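Local coordinates for ankyrin repeat and SAM domain-containing protein 3 (Homo sapiens, PDB 4NL9) that self-associates through its SAM domain, the part present here, and as a whole protein may take part in vasopressin signalling in the kidney, at residues Gly7-Asp10 / Leu11-Leu15; Gly19-Lys22 / Tyr23-Val26; Val32-Arg35 / Glu36-Leu40; Ser43-Glu47 / Ile48-Leu52. The protein carries 1 engineered substitution. All coordinates share one frame; numbering follows the deposited sequence.

Overall arrangement
All four contacts are local, each within one short run of chain in the five-helix bundle of the SAM domain. Contacts 1 and 3 are alike: an aspartate caps the start of a short helix, and the two touch through the apolar residues L11, L14, L34 and F37. Contact 4 closes helix 42-48 with a Schellman motif, made by backbone bonds; it lies about 19 Å from contact 1, centre to centre, across the middle of the chain. These three are partly buried. Contact 2, a lysine over a tyrosine ring, is the surface one, and its K22 reaches another chain. Y23 and V26 pack on I50 and I48 of contact 4, while L40 of contact 3 meets L45.

Contact 1: residues Gly7-Asp10 / Leu11-Leu15; sequences GPQD and LAALL
D10 caps helix 11-17: its OD1 accepts the backbone N-H of A13 at 2.9 Å, and the donor arrives almost in line with the CG-OD1 bond. The carboxylate gets there because CG sits between the backbone N and the carbonyl carbon (chi1 57°), which folds the side chain forward over the first turn. The same OD1 lies 3.4 Å from A13 CB, so the methyl group packs directly beside the capping oxygen. Behind the cap, the main chain of D10 opens the regular helical pattern, L14 N donating to D10 O at 3.2 Å.

P8 covers another side of this turn. Its ring lies alongside L14, both pointing the same way, with CG 3.7 Å from L14 CB and also near the CD1 branch. The ring atom CB of P8 faces A13 CB at 3.9 Å. The Q9 chain bends at chi2 (85°) and brings its amide back to the A13 methyl, the nearest atom being OE1, 3.5 Å from A13 CB. L14 continues inward to L34 and F37, while P8 also meets W66.

A proline-and-leucine apolar patch thus backs a polar N-cap. The carboxylate gives the A13 N-H an acceptor in the first turn of the helix, and if ionised it would probably interact favourably with the positive end of the helix dipole.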
# COMPACT_ATOMS: atom_id res chain seq x y z
N GLY A 7 6.66 14.27 13.08
CA GLY A 7 6.91 13.60 11.82
C GLY A 7 8.28 12.96 11.77
O GLY A 7 9.10 13.17 12.66
N PRO A 8 8.53 12.16 10.73
CA PRO A 8 9.86 11.57 10.52
C PRO A 8 10.91 12.65 10.30
O PRO A 8 10.62 13.68 9.70
CB PRO A 8 9.67 10.73 9.25
CG PRO A 8 8.48 11.33 8.56
CD PRO A 8 7.58 11.80 9.66
N GLN A 9 12.12 12.41 10.79
CA GLN A 9 13.21 13.38 10.69
C GLN A 9 13.77 13.46 9.27
O GLN A 9 14.22 14.51 8.83
CB GLN A 9 14.33 13.03 11.67
CG GLN A 9 13.85 12.39 12.97
CD GLN A 9 13.67 10.88 12.86
OE1 GLN A 9 12.55 10.37 12.91
NE2 GLN A 9 14.79 10.17 12.70
N ASP A 10 13.76 12.33 8.57
CA ASP A 10 14.31 12.25 7.22
C ASP A 10 13.62 11.14 6.43
O ASP A 10 12.73 10.46 6.94
CB ASP A 10 15.84 12.08 7.22
CG ASP A 10 16.32 10.85 7.99
OD1 ASP A 10 15.56 9.89 8.21
OD2 ASP A 10 17.51 10.83 8.37
N LEU A 11 14.01 10.96 5.17
CA LEU A 11 13.31 9.99 4.35
C LEU A 11 13.49 8.57 4.88
O LEU A 11 12.54 7.80 4.90
CB LEU A 11 13.77 10.08 2.89
CG LEU A 11 13.06 9.14 1.91
CD1 LEU A 11 11.53 9.31 1.94
CD2 LEU A 11 13.61 9.37 0.51
N ALA A 12 14.70 8.24 5.32
CA ALA A 12 14.94 6.90 5.85
C ALA A 12 13.99 6.62 7.01
O ALA A 12 13.45 5.53 7.12
CB ALA A 12 16.39 6.76 6.28
N ALA A 13 13.77 7.63 7.85
CA ALA A 13 12.86 7.46 8.98
C ALA A 13 11.43 7.18 8.54
O ALA A 13 10.75 6.32 9.10
CB ALA A 13 12.93 8.68 9.90
N LEU A 14 10.97 7.91 7.53
CA LEU A 14 9.63 7.69 7.01
C LEU A 14 9.50 6.29 6.43
O LEU A 14 8.57 5.56 6.76
CB LEU A 14 9.26 8.76 5.96
CG LEU A 14 7.83 8.75 5.41
CD1 LEU A 14 7.41 10.14 4.95
CD2 LEU A 14 7.68 7.77 4.24
N LEU A 15 10.43 5.91 5.55
CA LEU A 15 10.39 4.61 4.91
C LEU A 15 10.47 3.47 5.93
O LEU A 15 9.82 2.43 5.76
CB LEU A 15 11.50 4.50 3.85
CG LEU A 15 11.35 5.45 2.67
CD1 LEU A 15 12.47 5.27 1.66
CD2 LEU A 15 10.00 5.29 1.99

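Contact 2: residues Gly19-Lys22 / Tyr23-Val26; sequences GCLK and YLQV
K22 lies along the ring of Y23, the two side chains pointing the same way, in a CH-pi contact. K22 CG stands over one face, 3.8 Å from the centroid of the Y23 ring and 26° off its normal, displaced toward the rim. With CG between the backbone N and the carbonyl carbon (chi1 66°), the lysine chain starts out over the ring; its bend at chi3 then follows the ring's outer end, where CE comes within 3.7 Å of Y23 OH. Outside this turn, the ammonium group of K22 makes a salt bridge to an acidic side chain of another protein chain, and an acidic side chain of that chain also packs on Y23. Replacing Y23 by an alanine would probably leave the aliphatic part of K22 without its flat support and let the lysine chain turn more freely.

Other apolar contacts are slighter. L21 and L24 run side by side, with L21 CD2 4.0 Å from L24 CD2. C20 CB comes to 4.3 Å from Y23 CD2.

Backbone hydrogen bonds form the turn: Y23 N donates to C20 O at 3.0 Å and L24 N to L21 O at 3.1 Å, an i to i+3 pattern of 3-10 type. One water bridges the next step, donating to K22 O at 2.9 Å and accepting from V26 N at 3.0 Å.

The turn links helix 11-17, closed by a Schellman motif at G19, to helix 24-29. L21 and L24 pack back on L15, while C20 and Y23 lie against M59 of helix 53-65.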
# COMPACT_ATOMS: atom_id res chain seq x y z
N GLY A 19 7.82 0.32 6.49
CA GLY A 19 8.42 -0.92 6.03
C GLY A 19 8.84 -0.89 4.57
O GLY A 19 8.71 -1.87 3.85
N CYS A 20 9.36 0.25 4.14
CA CYS A 20 9.72 0.43 2.75
C CYS A 20 11.18 0.82 2.53
O CYS A 20 11.53 1.43 1.52
CB CYS A 20 8.81 1.47 2.10
SG CYS A 20 7.13 0.84 1.76
N LEU A 21 12.05 0.44 3.46
CA LEU A 21 13.47 0.79 3.32
C LEU A 21 14.13 0.13 2.11
O LEU A 21 15.18 0.58 1.66
CB LEU A 21 14.26 0.51 4.60
CG LEU A 21 14.19 1.62 5.65
CD1 LEU A 21 14.81 1.13 6.94
CD2 LEU A 21 14.85 2.93 5.19
N LYS A 22 13.50 -0.91 1.56
CA LYS A 22 14.02 -1.51 0.34
C LYS A 22 14.02 -0.53 -0.83
O LYS A 22 14.69 -0.77 -1.84
CB LYS A 22 13.24 -2.78 -0.02
CG LYS A 22 11.80 -2.51 -0.39
CD LYS A 22 11.02 -3.80 -0.63
CE LYS A 22 11.32 -4.38 -2.01
NZ LYS A 22 10.37 -5.49 -2.35
N TYR A 23 13.30 0.59 -0.71
CA TYR A 23 13.26 1.60 -1.77
C TYR A 23 14.11 2.84 -1.50
O TYR A 23 14.15 3.76 -2.33
CB TYR A 23 11.81 2.00 -2.09
CG TYR A 23 11.01 0.83 -2.60
CD1 TYR A 23 11.24 0.31 -3.87
CD2 TYR A 23 10.07 0.21 -1.79
CE1 TYR A 23 10.53 -0.78 -4.33
CE2 TYR A 23 9.36 -0.87 -2.24
CZ TYR A 23 9.59 -1.36 -3.51
OH TYR A 23 8.88 -2.46 -3.93
N LEU A 24 14.79 2.88 -0.36
CA LEU A 24 15.52 4.09 0.01
C LEU A 24 16.58 4.46 -1.03
O LEU A 24 16.70 5.62 -1.41
CB LEU A 24 16.15 3.95 1.40
CG LEU A 24 17.03 5.12 1.85
CD1 LEU A 24 16.24 6.42 2.01
CD2 LEU A 24 17.77 4.79 3.15
N GLN A 25 17.36 3.48 -1.48
CA GLN A 25 18.45 3.80 -2.40
C GLN A 25 17.94 4.25 -3.77
O GLN A 25 18.60 5.04 -4.45
CB GLN A 25 19.46 2.65 -2.50
CG GLN A 25 20.14 2.36 -1.17
CD GLN A 25 21.49 1.66 -1.31
OE1 GLN A 25 21.63 0.71 -2.07
NE2 GLN A 25 22.48 2.15 -0.58
N VAL A 26 16.77 3.78 -4.17
CA VAL A 26 16.15 4.27 -5.40
C VAL A 26 15.88 5.77 -5.29
O VAL A 26 16.20 6.55 -6.20
CB VAL A 26 14.87 3.50 -5.75
CG1 VAL A 26 14.13 4.21 -6.85
CG2 VAL A 26 15.21 2.09 -6.20
O HOH W 1 16.51 1.01 -3.18

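Contact 3: residues Val32-Arg35 / Glu36-Leu40; sequences VDLR and EFLTL. Engineered in segment 36-40: E36 (natural residue Ile).
V32 and E36 cross at about a right angle, the valine having one methyl turned to E36 and the other to F37 and L40. CG2 meets the carboxylate of E36, an engineered residue that is isoleucine in the natural protein, at 3.7 Å from OE1. CG1, opposite the backbone N about CA-CB (chi1 173°), lies 4.0 Å from F37 CB and a little farther from L40 CD1. A glycine in place of V32 would probably open a gap beside F37 and L40 and leave the E36 chain without its apolar neighbour.

D33 also crosses E36 nearly perpendicularly, the two carboxylate planes turned 74° apart. As N-cap, D33 receives E36 N on OD1 at 3.1 Å, from above the carboxylate plane, while its backbone O takes F37 N at 2.8 Å. L34 approaches L38 at a slant, L34 CD1 to L38 CD1 at 3.9 Å, and the helical bond from L38 N to L34 O runs beside them.

T39 folds back so that OG1 donates to E36 O at 2.7 Å, in the carbonyl plane; T39 N donates to the same oxygen. F37 turns into the core, its ring edge-to-face with F27.

The side of this short helix turned to the core is apolar (V32, L34, F37), while D33 and E36 bring two carboxylates near each other at its start. D33 OD1 and E36 OE1 are 4.6 Å apart, and their like charges may raise the pKa of one carboxylate slightly.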
# COMPACT_ATOMS: atom_id res chain seq x y z
N VAL A 32 16.08 12.39 -4.23
CA VAL A 32 14.81 12.65 -3.55
C VAL A 32 15.00 12.52 -2.04
O VAL A 32 15.24 11.42 -1.54
CB VAL A 32 13.72 11.67 -4.01
CG1 VAL A 32 12.44 11.84 -3.17
CG2 VAL A 32 13.42 11.85 -5.50
N ASP A 33 14.95 13.65 -1.34
CA ASP A 33 14.97 13.63 0.12
C ASP A 33 13.55 13.68 0.66
O ASP A 33 12.59 13.59 -0.12
CB ASP A 33 15.77 14.82 0.65
CG ASP A 33 15.15 16.17 0.29
OD1 ASP A 33 14.34 16.25 -0.67
OD2 ASP A 33 15.45 17.16 0.98
N LEU A 34 13.41 13.82 1.97
CA LEU A 34 12.09 13.86 2.60
C LEU A 34 11.21 14.97 2.06
O LEU A 34 10.05 14.74 1.72
CB LEU A 34 12.21 13.98 4.12
CG LEU A 34 10.87 14.03 4.86
CD1 LEU A 34 10.04 12.78 4.61
CD2 LEU A 34 11.12 14.23 6.35
N ARG A 35 11.75 16.18 1.96
CA ARG A 35 10.97 17.31 1.46
C ARG A 35 10.41 17.04 0.06
O ARG A 35 9.22 17.25 -0.18
CB ARG A 35 11.83 18.57 1.47
CG ARG A 35 11.08 19.81 1.06
CD ARG A 35 11.92 21.04 1.40
NE ARG A 35 11.62 22.18 0.53
CZ ARG A 35 12.26 22.43 -0.61
NH1 ARG A 35 13.23 21.63 -1.01
NH2 ARG A 35 11.92 23.49 -1.34
N GLU A 36 11.25 16.57 -0.85
CA GLU A 36 10.78 16.26 -2.20
C GLU A 36 9.81 15.08 -2.18
O GLU A 36 8.82 15.09 -2.90
CB GLU A 36 11.93 16.00 -3.17
CG GLU A 36 11.45 15.69 -4.58
CD GLU A 36 12.56 15.55 -5.59
OE1 GLU A 36 13.74 15.56 -5.20
OE2 GLU A 36 12.25 15.42 -6.80
N PHE A 37 10.10 14.08 -1.36
CA PHE A 37 9.22 12.91 -1.28
C PHE A 37 7.78 13.32 -0.93
O PHE A 37 6.82 12.81 -1.49
CB PHE A 37 9.78 11.91 -0.25
CG PHE A 37 8.89 10.71 -0.03
CD1 PHE A 37 8.98 9.60 -0.86
CD2 PHE A 37 7.99 10.69 1.02
CE1 PHE A 37 8.18 8.49 -0.65
CE2 PHE A 37 7.17 9.58 1.24
CZ PHE A 37 7.27 8.48 0.40
N LEU A 38 7.65 14.28 -0.01
CA LEU A 38 6.34 14.71 0.46
C LEU A 38 5.58 15.54 -0.57
O LEU A 38 4.40 15.85 -0.35
CB LEU A 38 6.47 15.46 1.79
CG LEU A 38 6.93 14.61 2.97
CD1 LEU A 38 7.21 15.47 4.19
CD2 LEU A 38 5.92 13.50 3.32
N THR A 39 6.23 15.87 -1.68
CA THR A 39 5.55 16.53 -2.80
C THR A 39 5.14 15.58 -3.93
O THR A 39 4.50 16.00 -4.89
CB THR A 39 6.43 17.63 -3.45
OG1 THR A 39 7.47 17.04 -4.24
CG2 THR A 39 7.03 18.55 -2.40
N LEU A 40 5.50 14.30 -3.83
CA LEU A 40 5.28 13.39 -4.95
C LEU A 40 3.85 12.92 -5.03
O LEU A 40 3.19 12.74 -4.02
CB LEU A 40 6.18 12.15 -4.84
CG LEU A 40 7.67 12.47 -4.85
CD1 LEU A 40 8.45 11.18 -4.65
CD2 LEU A 40 8.08 13.16 -6.14

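Contact 4: residues Ser43-Glu47 / Ile48-Leu52; sequences SDLKE and IGITL
I50 and L45 meet where a Schellman motif closes helix 42-48 of the SAM domain. L45 O takes the N-H of I50 at 3.0 Å, with a 156° angle at the hydrogen, and G49 N donates to K46 O at 3.0 Å from well above the carbonyl plane. The same L45 O has weak bonds from I48 N and G49 N. Beside this oxygen sits the I50 side chain, whose CB and CG1 both approach it to 3.4 Å. One turn back, I48 lays CG1 against D44 O at 3.3 Å, its first torsion (chi1 -71°) setting that branch opposite the carbonyl carbon; I48 N donates to the same oxygen.

Glycine at 49 makes the reversal possible: its positive phi would jam a side chain against the preceding carbonyl. In the next shell, L45 packs on F27 and M59, I48 on V26 and L40, and I50 on Y23 and M59, so the helix end and the loop leading to helix 53-65 face the core together. At the start of the helix, D44 OD2 accepts from T41 N. I50, centre of an inverse gamma turn, directs its buried carbonyl oxygen to K46 CA, a CA-H...O contact of 3.6 Å.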
# COMPACT_ATOMS: atom_id res chain seq x y z
N SER A 43 1.66 8.88 -9.45
CA SER A 43 2.34 8.59 -10.71
C SER A 43 3.83 8.96 -10.68
O SER A 43 4.63 8.36 -11.41
CB SER A 43 1.62 9.25 -11.89
OG SER A 43 1.75 10.67 -11.87
N ASP A 44 4.20 9.93 -9.85
CA ASP A 44 5.61 10.23 -9.60
C ASP A 44 6.32 9.04 -8.97
O ASP A 44 7.45 8.72 -9.33
CB ASP A 44 5.78 11.44 -8.67
CG ASP A 44 5.36 12.75 -9.29
OD1 ASP A 44 5.40 12.89 -10.54
OD2 ASP A 44 5.02 13.67 -8.52
N LEU A 45 5.65 8.40 -8.01
CA LEU A 45 6.22 7.24 -7.35
C LEU A 45 6.39 6.08 -8.34
O LEU A 45 7.43 5.41 -8.37
CB LEU A 45 5.34 6.83 -6.17
CG LEU A 45 5.32 7.83 -5.00
CD1 LEU A 45 4.17 7.52 -4.07
CD2 LEU A 45 6.66 7.84 -4.24
N LYS A 46 5.37 5.86 -9.16
CA LYS A 46 5.44 4.80 -10.16
C LYS A 46 6.60 5.06 -11.13
O LYS A 46 7.38 4.16 -11.44
CB LYS A 46 4.09 4.71 -10.89
CG LYS A 46 4.00 3.59 -11.90
CD LYS A 46 2.61 3.58 -12.50
CE LYS A 46 2.50 2.59 -13.62
NZ LYS A 46 1.07 2.51 -14.07
N GLU A 47 6.73 6.30 -11.58
CA GLU A 47 7.78 6.70 -12.51
C GLU A 47 9.21 6.48 -11.97
O GLU A 47 10.13 6.18 -12.74
CB GLU A 47 7.57 8.17 -12.88
CG GLU A 47 8.53 8.76 -13.87
CD GLU A 47 8.28 10.25 -14.09
OE1 GLU A 47 8.06 10.99 -13.10
OE2 GLU A 47 8.28 10.66 -15.27
N ILE A 48 9.38 6.65 -10.66
CA ILE A 48 10.68 6.44 -10.00
C ILE A 48 11.03 4.94 -9.87
O ILE A 48 12.20 4.56 -9.77
CB ILE A 48 10.68 7.14 -8.61
CG1 ILE A 48 10.72 8.66 -8.78
CG2 ILE A 48 11.86 6.72 -7.74
CD1 ILE A 48 10.38 9.43 -7.50
N GLY A 49 10.00 4.09 -9.89
CA GLY A 49 10.23 2.66 -9.78
C GLY A 49 9.47 1.97 -8.66
O GLY A 49 9.72 0.80 -8.37
N ILE A 50 8.54 2.69 -8.03
CA ILE A 50 7.70 2.05 -7.02
C ILE A 50 6.50 1.48 -7.77
O ILE A 50 5.43 2.10 -7.82
CB ILE A 50 7.24 3.03 -5.90
CG1 ILE A 50 8.39 3.94 -5.44
CG2 ILE A 50 6.68 2.25 -4.71
CD1 ILE A 50 9.66 3.21 -5.03
N THR A 51 6.69 0.32 -8.38
CA THR A 51 5.72 -0.20 -9.34
C THR A 51 4.68 -1.12 -8.73
O THR A 51 3.65 -1.36 -9.35
CB THR A 51 6.39 -0.94 -10.51
OG1 THR A 51 6.94 -2.19 -10.07
CG2 THR A 51 7.49 -0.09 -11.12
N LEU A 52 4.92 -1.60 -7.51
CA LEU A 52 3.98 -2.52 -6.87
C LEU A 52 2.92 -1.80 -6.05
O LEU A 52 3.18 -0.74 -5.46
CB LEU A 52 4.73 -3.52 -6.01
CG LEU A 52 5.85 -4.27 -6.73
CD1 LEU A 52 6.55 -5.21 -5.76
CD2 LEU A 52 5.29 -5.06 -7.92